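Local coordinates for protein possible flavin reductase (Haemophilus somnus 129PT, PDB 2R0X) that probably binds FMN and reduces flavins with NADPH, using a split-barrel fold, at residues 70-75 and 114-119. Numbering follows the deposited sequence.
Sequences VNTLTA and INFDCE
In the split barrel of this flavin reductase-like protein, strand 67-72 ends beside the start of strand 114-126, and the antiparallel pair illustrates how the two faces of one sheet can be given different chemistry. Backbone hydrogen bonds, one of them weak (Ile114 N to Thr72 O), flank a central non-hydrogen-bonded pair, Asn71 with Asn115; among them Phe116 N reaches Val70 O almost straight, at 171°. The asparagines share a face. Each CG stands anti to its carbonyl carbon, and the amide planes, turned 70° apart, meet at their tips: Asn115 ND2 donates a hydrogen bond to a lone pair of Asn71 OD1 at 2.9 Å. Leu109 grips the same two atoms, its N bonding Asn71 OD1 and its O taking Asn115 ND2, which, with Asn71 ND2 bonded to Ile21 O, fixes the rotation of both buried amides. The other face is mainly apolar. Val70 crosses Phe116 obliquely, Val70 CB 4.1 Å from Phe116 CD1, and Leu48 packs on both; Ala11 of the second subunit also packs against Phe116. Thr72 and Ile114 lie side by side, Thr72 CB 3.8 Å from Ile114 CG1. Thr72 OG1, hydrogen-bonded to His20 ND1, sits in the plane of the Phe116 ring at its edge, 3.8 Å from CE1.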
loop_
_atom_site.group_PDB
_atom_site.type_symbol
_atom_site.label_atom_id
_atom_site.label_comp_id
_atom_site.label_asym_id
_atom_site.label_seq_id
_atom_site.Cartn_x
_atom_site.Cartn_y
_atom_site.Cartn_z
ATOM N N VAL A 70 -3.353 5.910 -11.901
ATOM C CA VAL A 70 -3.368 6.191 -10.468
ATOM C C VAL A 70 -3.102 7.689 -10.314
ATOM O O VAL A 70 -2.034 8.163 -10.658
ATOM C CB VAL A 70 -2.327 5.377 -9.689
ATOM C CG1 VAL A 70 -2.319 5.757 -8.221
ATOM C CG2 VAL A 70 -2.645 3.870 -9.843
ATOM N N ASN A 71 -4.102 8.404 -9.811
ATOM C CA ASN A 71 -3.984 9.849 -9.543
ATOM C C ASN A 71 -3.871 10.082 -8.042
ATOM O O ASN A 71 -4.888 9.992 -7.321
ATOM C CB ASN A 71 -5.241 10.561 -10.082
ATOM C CG ASN A 71 -5.435 10.365 -11.555
ATOM O OD1 ASN A 71 -4.737 10.981 -12.371
ATOM N ND2 ASN A 71 -6.378 9.513 -11.922
ATOM N N THR A 72 -2.656 10.273 -7.587
ATOM C CA THR A 72 -2.411 10.451 -6.147
ATOM C C THR A 72 -2.776 11.879 -5.750
ATOM O O THR A 72 -2.431 12.817 -6.476
ATOM C CB THR A 72 -0.942 10.151 -5.853
ATOM O OG1 THR A 72 -0.604 8.855 -6.335
ATOM C CG2 THR A 72 -0.649 10.254 -4.318
ATOM N N LEU A 73 -3.534 12.035 -4.676
ATOM C CA LEU A 73 -4.175 13.300 -4.356
ATOM C C LEU A 73 -3.319 14.208 -3.478
ATOM O O LEU A 73 -2.607 13.755 -2.579
ATOM C CB LEU A 73 -5.519 13.054 -3.681
ATOM C CG LEU A 73 -6.564 12.273 -4.477
ATOM C CD1 LEU A 73 -7.863 12.257 -3.745
ATOM C CD2 LEU A 73 -6.730 12.782 -5.904
ATOM N N THR A 74 -3.464 15.504 -3.739
ATOM C CA THR A 74 -2.901 16.527 -2.867
ATOM C C THR A 74 -3.813 16.727 -1.658
ATOM O O THR A 74 -4.981 16.342 -1.628
ATOM C CB THR A 74 -2.743 17.897 -3.547
ATOM O OG1 THR A 74 -4.034 18.464 -3.679
ATOM C CG2 THR A 74 -2.027 17.815 -4.917
ATOM N N ALA A 75 -3.283 17.438 -0.671
ATOM C CA ALA A 75 -4.002 17.767 0.572
ATOM C C ALA A 75 -5.232 18.581 0.298
ATOM O O ALA A 75 -6.119 18.615 1.152
ATOM C CB ALA A 75 -3.073 18.492 1.555
ATOM N N ILE A 114 0.587 13.220 -8.028
ATOM C CA ILE A 114 1.326 12.320 -8.917
ATOM C C ILE A 114 0.316 11.652 -9.823
ATOM O O ILE A 114 -0.802 11.412 -9.398
ATOM C CB ILE A 114 2.093 11.164 -8.144
ATOM C CG1 ILE A 114 2.473 11.535 -6.703
ATOM C CG2 ILE A 114 3.308 10.755 -8.938
ATOM C CD1 ILE A 114 2.925 10.356 -5.865
ATOM N N ASN A 115 0.735 11.325 -11.036
ATOM C CA ASN A 115 -0.079 10.606 -11.986
ATOM C C ASN A 115 0.727 9.455 -12.588
ATOM O O ASN A 115 1.770 9.698 -13.186
ATOM C CB ASN A 115 -0.584 11.514 -13.125
ATOM C CG ASN A 115 -1.221 12.823 -12.622
ATOM O OD1 ASN A 115 -0.535 13.847 -12.521
ATOM N ND2 ASN A 115 -2.520 12.799 -12.353
ATOM N N PHE A 116 0.275 8.228 -12.378
ATOM C CA PHE A 116 0.926 7.044 -12.936
ATOM C C PHE A 116 -0.014 6.382 -13.927
ATOM O O PHE A 116 -1.060 5.888 -13.560
ATOM C CB PHE A 116 1.226 6.008 -11.851
ATOM C CG PHE A 116 2.025 6.479 -10.672
ATOM C CD1 PHE A 116 1.406 7.018 -9.563
ATOM C CD2 PHE A 116 3.380 6.315 -10.637
ATOM C CE1 PHE A 116 2.148 7.382 -8.432
ATOM C CE2 PHE A 116 4.112 6.656 -9.483
ATOM C CZ PHE A 116 3.465 7.194 -8.409
ATOM N N ASP A 117 0.348 6.424 -15.217
ATOM C CA ASP A 117 -0.486 5.809 -16.273
ATOM C C ASP A 117 0.032 4.403 -16.520
ATOM O O ASP A 117 1.217 4.237 -16.675
ATOM C CB ASP A 117 -0.388 6.654 -17.560
ATOM C CG ASP A 117 -1.570 6.431 -18.480
ATOM O OD1 ASP A 117 -2.507 5.717 -18.092
ATOM O OD2 ASP A 117 -1.544 7.004 -19.597
ATOM N N CYS A 118 -0.881 3.440 -16.489
ATOM C CA CYS A 118 -0.516 2.038 -16.394
ATOM C C CYS A 118 -1.296 1.128 -17.315
ATOM O O CYS A 118 -2.431 1.357 -17.685
ATOM C CB CYS A 118 -0.775 1.542 -14.967
ATOM S SG CYS A 118 -0.002 2.460 -13.617
ATOM N N GLU A 119 -0.605 0.035 -17.641
ATOM C CA GLU A 119 -1.220 -1.119 -18.271
ATOM C C GLU A 119 -1.470 -2.179 -17.219
ATOM O O GLU A 119 -0.592 -2.451 -16.407
ATOM C CB GLU A 119 -0.292 -1.696 -19.357
ATOM C CG GLU A 119 -0.149 -0.754 -20.560
ATOM C CD GLU A 119 0.929 -1.120 -21.546
ATOM O OE1 GLU A 119 1.739 -2.045 -21.298
ATOM O OE2 GLU A 119 0.984 -0.399 -22.575
#